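Aminotransferase (PDB 4GRX) probably catalyses the pyridoxal phosphate-dependent transfer of amino groups from amine donors to carbonyl acceptors, as a class III omega-transaminase. Local coordinates at residues A[48-53]-A[73-77]; A[142-147]-A[318-323]; A[251-255]-A[286-290]; A[367-372]-A[446-450]. All blocks are in the same frame, centred on the assembly; numbering follows the deposited sequence.

Interaction 1: A[48-53]-A[73-77]; sequences GEGPYI and AGFDH
G50 is held by two hydrogen bonds to the loop 73-77, one from each end of its backbone. Its N-H runs almost straight (172°) to D76 OD1, with G50 N 2.8 Å from that oxygen; the donor meets the carboxylate from above its plane. Its carbonyl takes the other bond, from F75 N to G50 O at 2.8 Å, and this donor is tilted from the carbonyl plane. In D76, CG lies between its own backbone N and carbonyl carbon, and this chi1 of 77° turns the carboxylate toward E49 CA and G50 N. D76 CB rests 3.6 Å from G48 O. E49 turns its carboxylate elsewhere, to a salt bridge with R60.

The apolar part belongs to F75. I53 CG2 sits above the centre of one face of the F75 ring as a CH-pi contact, 3.6 Å from the centroid. Two backbone oxygens also lie near this ring: P51 O at its edge, 3.8 Å from F75 CE2, and Y52 O obliquely. F75 CB also rests on G48 CA at 3.8 Å. Beyond F75 the second subunit approaches, G93 of that chain packing against the F75 side chain.

E49 and Y52 exchange backbone hydrogen bonds around a type II' turn with G50 and P51 at its corners, the signature of a tight two-residue beta hairpin, here joining strands 43-49 and 52-55.

Interaction 2: A[142-147]-A[318-323]; sequences FLHAAE and RVEAAV
F142, L143 and A146, at the C-terminal end of helix 129-146, pack against one side of helix 313-324 in a helix-helix contact whose local axes cross at 64° and come within 9.7 Å of each other. A322 is the common target. F142 CE1 and A146 CB reach its methyl at 3.9 Å and 4.1 Å from A322 CB respectively, while L143 CD1 lies beside the same group. With F142 CG anti to the backbone N (chi1 174°), the ring leans across to helix 313-324, where F142 CE1 also touches V323 CG2. L143 spreads its two methyls: CD1 lies against the turn of backbone at R318, 3.6 Å from R318 O, and CD2 meets V319 CG2 and sits over one face of the R318 guanidinium, offset toward its rim.

Each helix follows a strand of the seven-stranded mixed sheet, 122-126 and 307-311, which are antiparallel neighbours; the contact therefore joins two helices connected to one edge of the large domain of the fold type I, PLP-dependent enzymes.

At the more exposed end, E147, just past the helix, forms a salt bridge with R318. The arginine grips the carboxylate side-on: R318 NH2 donates to E147 OE1 at 3.0 Å and R318 NE to E147 OE2 at 3.2 Å, with a further NE bond to OE1. The two flat groups are nearly coplanar, 9° apart, and the oxygens use their syn lone pairs. R318 NH1 turns to D314, one helical turn earlier. The second subunit reaches the F142 end, where V180 of that chain packs against the F142 side chain.

Interaction 3: A[251-255]-A[286-290]; sequences FQAIL and YDFMP
The rings of F251 and F288 stack face to face, with centroids 4.2 Å apart and planes inclined by 26°. They are displaced rather than in line: F288 CE1 lies over the centre of the F251 ring, whereas F251 CD2 falls toward the rim of F288. The closest carbons are F251 CG and F288 CD1, 3.5 Å apart. One helical turn on, L255 continues the apolar surface. L255 CD2 lies 4.2 Å from F288 CB and also against the backbone at M289 O, and L255 CD1 approaches the F288 ring obliquely.

At the solvent-facing side, Q252 adds a polar tie. A bend at chi2 (68°) swings the amide to the loop, where Q252 NE2 donates to Y286 O at 2.9 Å. The bond is fairly straight (165°), and the acceptor lies in the plane of the Q252 amide. Q252 NE2 also lies 2.9 Å from D287 O.

The loop is shaped by the end of helix 282-285: D287, with positive phi, is the C-prime residue of a Schellman motif, in which F288 N pairs with C283 O. Outside this shell, F288 and L255 both rest on M265 of strand 265-268.

The contact packs helix 250-260, which connects parallel strands 229-234 and 265-268, onto the lead-in to strand 292-295, within the alpha/beta large domain of a fold type I enzyme; K297, which carries the cofactor, follows that strand.

Interaction 4: A[367-372]-A[446-450]; sequences RFEAGL and MDEMF
R367 reaches D447 by running extended from CG to NE, with CG anti to its backbone N (chi1 180°), which carries the guanidinium across to D447 alongside helix 443-463. There R367 NH2 donates to D447 OD2 at 3.0 Å, using the syn lone pair, in a salt bridge; the links from NE to OD2 and from NH2 to OD1 are weak. The stem of the arginine slides past M446 in the opposite direction, with R367 CD 3.7 Å from M446 SD.

M446 bends at its last torsion (chi3 -79°), which carries its methyl to F368: M446 CE is 3.7 Å from F368 CD2. M449 bends too, and its CE lies 3.9 Å from F368 CZ. Both sulfurs stand obliquely to the F368 ring, making two Met-aromatic contacts with one phenylalanine.

F450 points from helix 443-463 toward helix 357-375. G371 CA lies over one face of its ring, a CH-pi contact at 4.0 Å from the centroid, while M449 CE covers the opposite face. F450 CZ approaches F368 O at 3.5 Å, and L372 CD2 meets F450 CE1 at 3.8 Å. Further out, F368 and L372 pack on W391 and L435 of the three-stranded antiparallel sheet.

Where they meet, the axes of 367-372 and 446-450 run nearly parallel (-17°) and 11.0 Å apart; the segments belong to helices 357-375 and 443-463, which pack in the small domain, as in fold type I aminotransferases.

How the interactions relate
The contacts fall into two groups. Interactions 1 and 4 have centres 19 Å apart; interaction 1 lies near the N-terminus, and interaction 4 in the C-terminal part of the chain. The N-terminal hairpin and helix 443-463 meet directly, Y52 OH lying 2.6 Å from E448 OE1, a probable hydrogen bond. Interactions 2 and 3 belong to the seven-stranded sheet and its helices; their centres are 25 Å apart, and interaction 3 is nested in the loop that interaction 2 closes. Interactions 2 and 4 lie on opposite sides of the chain's centre, 49 Å apart between centres. Interactions 1 and 2 both touch the second subunit, so these distant parts of the chain each border the dimer interface.

Interaction 1: A[48-53]-A[73-77]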
loop_
_atom_site.group_PDB
_atom_site.type_symbol
_atom_site.label_atom_id
_atom_site.label_comp_id
_atom_site.label_asym_id
_atom_site.label_seq_id
_atom_site.Cartn_x
_atom_site.Cartn_y
_atom_site.Cartn_z
ATOM N N GLY A 48 1.005 -17.173 -18.659
ATOM C CA GLY A 48 0.653 -18.439 -18.012
ATOM C C GLY A 48 -0.558 -19.118 -18.636
ATOM O O GLY A 48 -1.220 -18.550 -19.493
ATOM N N GLU A 49 -0.834 -20.350 -18.225
ATOM C CA GLU A 49 -2.005 -21.093 -18.696
ATOM C C GLU A 49 -2.483 -21.972 -17.552
ATOM O O GLU A 49 -1.762 -22.862 -17.089
ATOM C CB GLU A 49 -1.674 -21.972 -19.898
ATOM C CG GLU A 49 -1.123 -21.241 -21.110
ATOM C CD GLU A 49 -0.551 -22.188 -22.158
ATOM O OE1 GLU A 49 -0.644 -23.424 -21.959
ATOM O OE2 GLU A 49 -0.006 -21.706 -23.183
ATOM N N GLY A 50 -3.704 -21.730 -17.101
ATOM C CA GLY A 50 -4.200 -22.431 -15.945
ATOM C C GLY A 50 -3.226 -22.167 -14.813
ATOM O O GLY A 50 -2.843 -21.018 -14.578
ATOM N N PRO A 51 -2.800 -23.234 -14.116
ATOM C CA PRO A 51 -1.855 -23.114 -13.003
ATOM C C PRO A 51 -0.389 -23.140 -13.445
ATOM O O PRO A 51 0.506 -23.342 -12.621
ATOM C CB PRO A 51 -2.190 -24.329 -12.147
ATOM C CG PRO A 51 -2.698 -25.349 -13.122
ATOM C CD PRO A 51 -3.270 -24.619 -14.303
ATOM N N TYR A 52 -0.146 -22.915 -14.731
ATOM C CA TYR A 52 1.210 -22.905 -15.278
ATOM C C TYR A 52 1.683 -21.512 -15.623
ATOM O O TYR A 52 0.906 -20.687 -16.091
ATOM C CB TYR A 52 1.302 -23.760 -16.536
ATOM C CG TYR A 52 0.990 -25.205 -16.320
ATOM C CD1 TYR A 52 -0.309 -25.686 -16.491
ATOM C CD2 TYR A 52 1.984 -26.090 -15.938
ATOM C CE1 TYR A 52 -0.605 -27.014 -16.279
ATOM C CE2 TYR A 52 1.701 -27.421 -15.726
ATOM C CZ TYR A 52 0.407 -27.875 -15.907
ATOM O OH TYR A 52 0.132 -29.191 -15.700
ATOM N N ILE A 53 2.967 -21.272 -15.374
ATOM C CA ILE A 53 3.663 -20.090 -15.873
ATOM C C ILE A 53 4.730 -20.539 -16.876
ATOM O O ILE A 53 5.146 -21.716 -16.892
ATOM C CB ILE A 53 4.267 -19.224 -14.738
ATOM C CG1 ILE A 53 5.393 -19.974 -14.005
ATOM C CG2 ILE A 53 3.173 -18.762 -13.767
ATOM C CD1 ILE A 53 6.152 -19.139 -12.997
ATOM N N ALA A 73 -7.472 -18.449 -9.366
ATOM C CA ALA A 73 -8.138 -18.765 -10.613
ATOM C C ALA A 73 -7.149 -18.993 -11.764
ATOM O O ALA A 73 -7.514 -18.941 -12.936
ATOM C CB ALA A 73 -9.142 -17.680 -10.959
ATOM N N GLY A 74 -5.893 -19.248 -11.416
ATOM C CA GLY A 74 -4.855 -19.447 -12.414
ATOM C C GLY A 74 -4.357 -18.171 -13.072
ATOM O O GLY A 74 -4.651 -17.061 -12.628
ATOM N N PHE A 75 -3.600 -18.339 -14.147
ATOM C CA PHE A 75 -2.893 -17.230 -14.766
ATOM C C PHE A 75 -3.491 -16.771 -16.087
ATOM O O PHE A 75 -2.917 -15.917 -16.760
ATOM C CB PHE A 75 -1.422 -17.603 -14.935
ATOM C CG PHE A 75 -0.738 -17.928 -13.644
ATOM C CD1 PHE A 75 -0.340 -16.916 -12.786
ATOM C CD2 PHE A 75 -0.508 -19.248 -13.281
ATOM C CE1 PHE A 75 0.283 -17.211 -11.585
ATOM C CE2 PHE A 75 0.122 -19.556 -12.083
ATOM C CZ PHE A 75 0.522 -18.536 -11.235
ATOM N N ASP A 76 -4.636 -17.330 -16.470
ATOM C CA ASP A 76 -5.299 -16.863 -17.684
ATOM C C ASP A 76 -6.815 -17.047 -17.693
ATOM O O ASP A 76 -7.401 -17.238 -18.754
ATOM C CB ASP A 76 -4.634 -17.464 -18.949
ATOM C CG ASP A 76 -5.015 -18.926 -19.199
ATOM O OD1 ASP A 76 -5.224 -19.693 -18.233
ATOM O OD2 ASP A 76 -5.096 -19.318 -20.389
ATOM N N HIS A 77 -7.447 -16.968 -16.525
ATOM C CA HIS A 77 -8.899 -17.107 -16.427
ATOM C C HIS A 77 -9.631 -16.123 -17.295
ATOM O O HIS A 77 -9.570 -14.912 -17.079
ATOM C CB HIS A 77 -9.362 -16.970 -14.994
ATOM C CG HIS A 77 -10.792 -17.365 -14.787
ATOM N ND1 HIS A 77 -11.808 -16.506 -14.956
ATOM C CD2 HIS A 77 -11.361 -18.582 -14.421
ATOM C CE1 HIS A 77 -12.974 -17.138 -14.713
ATOM N NE2 HIS A 77 -12.700 -18.406 -14.383
#

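Interaction 2: A[142-147]-A[318-323]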
loop_
_atom_site.group_PDB
_atom_site.type_symbol
_atom_site.label_atom_id
_atom_site.label_comp_id
_atom_site.label_asym_id
_atom_site.label_seq_id
_atom_site.Cartn_x
_atom_site.Cartn_y
_atom_site.Cartn_z
ATOM N N PHE A 142 -7.293 5.642 17.081
ATOM C CA PHE A 142 -8.353 6.648 16.924
ATOM C C PHE A 142 -9.537 6.339 17.844
ATOM O O PHE A 142 -9.973 7.192 18.615
ATOM C CB PHE A 142 -8.784 6.673 15.444
ATOM C CG PHE A 142 -9.962 7.560 15.145
ATOM C CD1 PHE A 142 -11.188 7.000 14.770
ATOM C CD2 PHE A 142 -9.848 8.948 15.193
ATOM C CE1 PHE A 142 -12.275 7.797 14.479
ATOM C CE2 PHE A 142 -10.939 9.752 14.913
ATOM C CZ PHE A 142 -12.152 9.179 14.559
ATOM N N LEU A 143 -10.030 5.101 17.780
ATOM C CA LEU A 143 -11.235 4.715 18.482
ATOM C C LEU A 143 -11.107 4.779 20.018
ATOM O O LEU A 143 -11.901 5.452 20.675
ATOM C CB LEU A 143 -11.718 3.347 17.999
ATOM C CG LEU A 143 -13.029 2.857 18.624
ATOM C CD1 LEU A 143 -14.181 3.813 18.345
ATOM C CD2 LEU A 143 -13.353 1.459 18.145
ATOM N N HIS A 144 -10.120 4.100 20.592
ATOM C CA HIS A 144 -9.940 4.119 22.052
ATOM C C HIS A 144 -9.621 5.494 22.590
ATOM O O HIS A 144 -10.120 5.884 23.663
ATOM C CB HIS A 144 -8.913 3.078 22.504
ATOM C CG HIS A 144 -9.190 1.688 21.977
ATOM N ND1 HIS A 144 -10.354 1.035 22.214
ATOM C CD2 HIS A 144 -8.417 0.838 21.192
ATOM C CE1 HIS A 144 -10.322 -0.169 21.626
ATOM N NE2 HIS A 144 -9.138 -0.289 20.986
ATOM N N ALA A 145 -8.823 6.267 21.848
ATOM C CA ALA A 145 -8.553 7.659 22.256
ATOM C C ALA A 145 -9.854 8.477 22.321
ATOM O O ALA A 145 -10.101 9.180 23.292
ATOM C CB ALA A 145 -7.531 8.325 21.345
ATOM N N ALA A 146 -10.690 8.359 21.293
ATOM C CA ALA A 146 -11.940 9.107 21.250
ATOM C C ALA A 146 -12.928 8.601 22.292
ATOM O O ALA A 146 -13.864 9.302 22.657
ATOM C CB ALA A 146 -12.549 9.039 19.856
ATOM N N GLU A 147 -12.716 7.384 22.772
ATOM C CA GLU A 147 -13.609 6.817 23.773
ATOM C C GLU A 147 -13.026 6.963 25.184
ATOM O O GLU A 147 -13.515 6.350 26.126
ATOM C CB GLU A 147 -13.968 5.360 23.421
ATOM C CG GLU A 147 -14.952 5.260 22.257
ATOM C CD GLU A 147 -15.497 3.858 22.014
ATOM O OE1 GLU A 147 -14.774 2.874 22.298
ATOM O OE2 GLU A 147 -16.659 3.739 21.525
ATOM N N ARG A 318 -19.324 2.138 16.631
ATOM C CA ARG A 318 -18.382 2.897 17.448
ATOM C C ARG A 318 -17.441 3.810 16.644
ATOM O O ARG A 318 -17.264 4.987 17.007
ATOM C CB ARG A 318 -17.621 1.965 18.396
ATOM C CG ARG A 318 -18.438 1.572 19.618
ATOM C CD ARG A 318 -17.892 0.325 20.287
ATOM N NE ARG A 318 -16.605 0.554 20.945
ATOM C CZ ARG A 318 -15.714 -0.400 21.193
ATOM N NH1 ARG A 318 -15.964 -1.656 20.838
ATOM N NH2 ARG A 318 -14.568 -0.096 21.788
ATOM N N VAL A 319 -16.878 3.280 15.554
ATOM C CA VAL A 319 -16.017 4.059 14.654
ATOM C C VAL A 319 -16.810 5.204 14.027
ATOM O O VAL A 319 -16.376 6.357 14.064
ATOM C CB VAL A 319 -15.370 3.190 13.548
ATOM C CG1 VAL A 319 -14.691 4.054 12.498
ATOM C CG2 VAL A 319 -14.378 2.214 14.151
ATOM N N GLU A 320 -17.978 4.876 13.475
ATOM C CA GLU A 320 -18.873 5.862 12.871
ATOM C C GLU A 320 -19.175 7.019 13.817
ATOM O O GLU A 320 -18.995 8.179 13.437
ATOM C CB GLU A 320 -20.168 5.198 12.414
ATOM C CG GLU A 320 -21.260 6.176 12.025
ATOM C CD GLU A 320 -22.646 5.635 12.318
ATOM O OE1 GLU A 320 -23.073 4.684 11.616
ATOM O OE2 GLU A 320 -23.304 6.164 13.249
ATOM N N ALA A 321 -19.628 6.709 15.033
ATOM C CA ALA A 321 -19.900 7.735 16.044
ATOM C C ALA A 321 -18.658 8.576 16.336
ATOM O O ALA A 321 -18.728 9.810 16.370
ATOM C CB ALA A 321 -20.423 7.108 17.324
ATOM N N ALA A 322 -17.523 7.899 16.530
ATOM C CA ALA A 322 -16.252 8.554 16.854
ATOM C C ALA A 322 -15.848 9.573 15.794
ATOM O O ALA A 322 -15.374 10.660 16.128
ATOM C CB ALA A 322 -15.160 7.515 17.040
ATOM N N VAL A 323 -16.056 9.203 14.528
ATOM C CA VAL A 323 -15.802 10.047 13.363
ATOM C C VAL A 323 -16.614 11.334 13.423
ATOM O O VAL A 323 -16.034 12.421 13.389
ATOM C CB VAL A 323 -16.090 9.302 12.032
ATOM C CG1 VAL A 323 -16.095 10.253 10.841
ATOM C CG2 VAL A 323 -15.065 8.210 11.796
#

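Interaction 3: A[251-255]-A[286-290]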
loop_
_atom_site.group_PDB
_atom_site.type_symbol
_atom_site.label_atom_id
_atom_site.label_comp_id
_atom_site.label_asym_id
_atom_site.label_seq_id
_atom_site.Cartn_x
_atom_site.Cartn_y
_atom_site.Cartn_z
ATOM N N PHE A 251 -9.309 -20.832 19.472
ATOM C CA PHE A 251 -10.104 -19.620 19.361
ATOM C C PHE A 251 -11.270 -19.609 20.328
ATOM O O PHE A 251 -11.658 -18.549 20.830
ATOM C CB PHE A 251 -10.556 -19.398 17.928
ATOM C CG PHE A 251 -9.466 -18.887 17.039
ATOM C CD1 PHE A 251 -8.914 -19.697 16.056
ATOM C CD2 PHE A 251 -8.963 -17.605 17.211
ATOM C CE1 PHE A 251 -7.901 -19.225 15.234
ATOM C CE2 PHE A 251 -7.945 -17.124 16.404
ATOM C CZ PHE A 251 -7.410 -17.935 15.409
ATOM N N GLN A 252 -11.775 -20.802 20.630
ATOM C CA GLN A 252 -12.811 -20.983 21.632
ATOM C C GLN A 252 -12.352 -20.607 23.031
ATOM O O GLN A 252 -13.130 -20.039 23.785
ATOM C CB GLN A 252 -13.365 -22.407 21.592
ATOM C CG GLN A 252 -14.281 -22.646 20.399
ATOM C CD GLN A 252 -13.547 -22.632 19.058
ATOM O OE1 GLN A 252 -12.357 -22.972 18.977
ATOM N NE2 GLN A 252 -14.252 -22.235 17.996
ATOM N N ALA A 253 -11.107 -20.924 23.381
ATOM C CA ALA A 253 -10.539 -20.491 24.667
ATOM C C ALA A 253 -10.083 -19.027 24.636
ATOM O O ALA A 253 -10.167 -18.329 25.648
ATOM C CB ALA A 253 -9.381 -21.384 25.074
ATOM N N ILE A 254 -9.596 -18.577 23.472
ATOM C CA ILE A 254 -9.011 -17.242 23.292
ATOM C C ILE A 254 -10.030 -16.101 23.277
ATOM O O ILE A 254 -9.820 -15.091 23.949
ATOM C CB ILE A 254 -8.090 -17.189 22.030
ATOM C CG1 ILE A 254 -6.730 -17.815 22.347
ATOM C CG2 ILE A 254 -7.873 -15.768 21.506
ATOM C CD1 ILE A 254 -5.844 -16.974 23.235
ATOM N N LEU A 255 -11.128 -16.255 22.540
ATOM C CA LEU A 255 -12.076 -15.147 22.387
ATOM C C LEU A 255 -12.772 -14.616 23.634
ATOM O O LEU A 255 -12.823 -13.393 23.825
ATOM C CB LEU A 255 -13.087 -15.409 21.278
ATOM C CG LEU A 255 -12.745 -14.607 20.032
ATOM C CD1 LEU A 255 -11.624 -15.292 19.274
ATOM C CD2 LEU A 255 -13.964 -14.465 19.155
ATOM N N TYR A 286 -13.046 -22.401 11.662
ATOM C CA TYR A 286 -12.669 -22.600 13.046
ATOM C C TYR A 286 -13.705 -22.057 14.009
ATOM O O TYR A 286 -13.464 -22.003 15.216
ATOM C CB TYR A 286 -11.262 -22.027 13.297
ATOM C CG TYR A 286 -10.212 -22.870 12.609
ATOM C CD1 TYR A 286 -9.777 -24.075 13.174
ATOM C CD2 TYR A 286 -9.703 -22.504 11.371
ATOM C CE1 TYR A 286 -8.846 -24.876 12.539
ATOM C CE2 TYR A 286 -8.773 -23.302 10.724
ATOM C CZ TYR A 286 -8.355 -24.487 11.312
ATOM O OH TYR A 286 -7.436 -25.278 10.665
ATOM N N ASP A 287 -14.855 -21.650 13.470
ATOM C CA ASP A 287 -16.072 -21.375 14.255
ATOM C C ASP A 287 -15.919 -20.307 15.361
ATOM O O ASP A 287 -16.188 -20.580 16.528
ATOM C CB ASP A 287 -16.618 -22.693 14.843
ATOM C CG ASP A 287 -18.129 -22.655 15.109
ATOM O OD1 ASP A 287 -18.906 -22.326 14.178
ATOM O OD2 ASP A 287 -18.548 -22.990 16.246
ATOM N N PHE A 288 -15.462 -19.108 14.995
ATOM C CA PHE A 288 -15.462 -17.958 15.913
ATOM C C PHE A 288 -15.955 -16.709 15.192
ATOM O O PHE A 288 -15.858 -16.635 13.971
ATOM C CB PHE A 288 -14.081 -17.721 16.564
ATOM C CG PHE A 288 -13.021 -17.235 15.611
ATOM C CD1 PHE A 288 -12.165 -18.131 14.990
ATOM C CD2 PHE A 288 -12.875 -15.877 15.340
ATOM C CE1 PHE A 288 -11.184 -17.687 14.121
ATOM C CE2 PHE A 288 -11.906 -15.430 14.468
ATOM C CZ PHE A 288 -11.054 -16.336 13.862
ATOM N N MET A 289 -16.484 -15.749 15.960
ATOM C CA MET A 289 -16.940 -14.451 15.446
ATOM C C MET A 289 -15.939 -13.327 15.777
ATOM O O MET A 289 -15.747 -12.995 16.944
ATOM C CB MET A 289 -18.330 -14.102 16.002
ATOM C CG MET A 289 -18.978 -12.881 15.346
ATOM S SD MET A 289 -19.280 -13.062 13.561
ATOM C CE MET A 289 -20.778 -14.049 13.529
ATOM N N PRO A 290 -15.289 -12.748 14.747
ATOM C CA PRO A 290 -14.361 -11.654 15.007
ATOM C C PRO A 290 -15.125 -10.355 15.078
ATOM O O PRO A 290 -16.292 -10.317 14.704
ATOM C CB PRO A 290 -13.458 -11.665 13.776
ATOM C CG PRO A 290 -14.360 -12.129 12.685
ATOM C CD PRO A 290 -15.315 -13.115 13.316
#

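Interaction 4: A[367-372]-A[446-450]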
loop_
_atom_site.group_PDB
_atom_site.type_symbol
_atom_site.label_atom_id
_atom_site.label_comp_id
_atom_site.label_asym_id
_atom_site.label_seq_id
_atom_site.Cartn_x
_atom_site.Cartn_y
_atom_site.Cartn_z
ATOM N N ARG A 367 -7.831 -35.985 -1.048
ATOM C CA ARG A 367 -6.742 -36.491 -1.881
ATOM C C ARG A 367 -5.396 -35.778 -1.640
ATOM O O ARG A 367 -4.336 -36.428 -1.610
ATOM C CB ARG A 367 -7.125 -36.378 -3.342
ATOM C CG ARG A 367 -6.051 -36.878 -4.281
ATOM C CD ARG A 367 -6.364 -36.485 -5.714
ATOM N NE ARG A 367 -5.479 -37.154 -6.663
ATOM C CZ ARG A 367 -5.758 -38.323 -7.219
ATOM N NH1 ARG A 367 -6.888 -38.943 -6.913
ATOM N NH2 ARG A 367 -4.909 -38.877 -8.070
ATOM N N PHE A 368 -5.459 -34.451 -1.483
ATOM C CA PHE A 368 -4.306 -33.596 -1.183
ATOM C C PHE A 368 -3.679 -34.048 0.123
ATOM O O PHE A 368 -2.464 -34.216 0.208
ATOM C CB PHE A 368 -4.777 -32.148 -1.037
ATOM C CG PHE A 368 -3.715 -31.102 -1.299
ATOM C CD1 PHE A 368 -2.382 -31.304 -0.935
ATOM C CD2 PHE A 368 -4.072 -29.880 -1.870
ATOM C CE1 PHE A 368 -1.424 -30.331 -1.172
ATOM C CE2 PHE A 368 -3.127 -28.894 -2.097
ATOM C CZ PHE A 368 -1.799 -29.121 -1.748
ATOM N N GLU A 369 -4.520 -34.250 1.133
ATOM C CA GLU A 369 -4.085 -34.753 2.431
ATOM C C GLU A 369 -3.488 -36.161 2.377
ATOM O O GLU A 369 -2.558 -36.477 3.132
ATOM C CB GLU A 369 -5.242 -34.728 3.423
ATOM C CG GLU A 369 -4.820 -35.025 4.851
ATOM C CD GLU A 369 -5.928 -34.813 5.853
ATOM O OE1 GLU A 369 -6.963 -34.210 5.496
ATOM O OE2 GLU A 369 -5.756 -35.258 7.002
ATOM N N ALA A 370 -4.028 -36.999 1.493
ATOM C CA ALA A 370 -3.506 -38.348 1.295
ATOM C C ALA A 370 -2.089 -38.326 0.707
ATOM O O ALA A 370 -1.233 -39.098 1.128
ATOM C CB ALA A 370 -4.450 -39.157 0.426
ATOM N N GLY A 371 -1.846 -37.420 -0.242
ATOM C CA GLY A 371 -0.527 -37.256 -0.854
ATOM C C GLY A 371 0.553 -36.876 0.144
ATOM O O GLY A 371 1.640 -37.456 0.154
ATOM N N LEU A 372 0.250 -35.903 0.997
ATOM C CA LEU A 372 1.216 -35.431 1.976
ATOM C C LEU A 372 1.529 -36.468 3.045
ATOM O O LEU A 372 2.695 -36.648 3.399
ATOM C CB LEU A 372 0.732 -34.153 2.624
ATOM C CG LEU A 372 0.393 -33.021 1.663
ATOM C CD1 LEU A 372 -0.182 -31.886 2.480
ATOM C CD2 LEU A 372 1.591 -32.552 0.836
ATOM N N MET A 446 -2.587 -32.195 -9.638
ATOM C CA MET A 446 -2.223 -32.463 -8.251
ATOM C C MET A 446 -1.206 -33.599 -8.168
ATOM O O MET A 446 -0.251 -33.547 -7.377
ATOM C CB MET A 446 -3.456 -32.749 -7.392
ATOM C CG MET A 446 -3.127 -32.940 -5.926
ATOM S SD MET A 446 -4.551 -33.397 -4.930
ATOM C CE MET A 446 -5.356 -31.815 -4.709
ATOM N N ASP A 447 -1.413 -34.618 -9.000
ATOM C CA ASP A 447 -0.450 -35.708 -9.158
ATOM C C ASP A 447 0.878 -35.212 -9.704
ATOM O O ASP A 447 1.934 -35.674 -9.272
ATOM C CB ASP A 447 -1.024 -36.799 -10.055
ATOM C CG ASP A 447 -2.113 -37.577 -9.380
ATOM O OD1 ASP A 447 -2.641 -38.522 -10.012
ATOM O OD2 ASP A 447 -2.443 -37.244 -8.218
ATOM N N GLU A 448 0.826 -34.277 -10.649
ATOM C CA GLU A 448 2.041 -33.709 -11.223
ATOM C C GLU A 448 2.890 -33.053 -10.143
ATOM O O GLU A 448 4.092 -33.307 -10.047
ATOM C CB GLU A 448 1.728 -32.689 -12.321
ATOM C CG GLU A 448 2.966 -32.316 -13.124
ATOM C CD GLU A 448 2.749 -31.150 -14.047
ATOM O OE1 GLU A 448 1.587 -30.805 -14.320
ATOM O OE2 GLU A 448 3.758 -30.576 -14.499
ATOM N N MET A 449 2.233 -32.219 -9.337
ATOM C CA MET A 449 2.848 -31.513 -8.218
ATOM C C MET A 449 3.506 -32.450 -7.206
ATOM O O MET A 449 4.627 -32.190 -6.785
ATOM C CB MET A 449 1.790 -30.658 -7.528
ATOM C CG MET A 449 2.215 -30.012 -6.219
ATOM S SD MET A 449 0.785 -29.303 -5.383
ATOM C CE MET A 449 -0.049 -30.789 -4.826
ATOM N N PHE A 450 2.816 -33.526 -6.822
ATOM C CA PHE A 450 3.367 -34.493 -5.876
ATOM C C PHE A 450 4.589 -35.204 -6.421
ATOM O O PHE A 450 5.650 -35.173 -5.807
ATOM C CB PHE A 450 2.327 -35.535 -5.477
ATOM C CG PHE A 450 1.279 -35.014 -4.557
ATOM C CD1 PHE A 450 1.606 -34.111 -3.553
ATOM C CD2 PHE A 450 -0.029 -35.440 -4.676
ATOM C CE1 PHE A 450 0.639 -33.631 -2.695
ATOM C CE2 PHE A 450 -1.005 -34.968 -3.818
ATOM C CZ PHE A 450 -0.671 -34.056 -2.828
#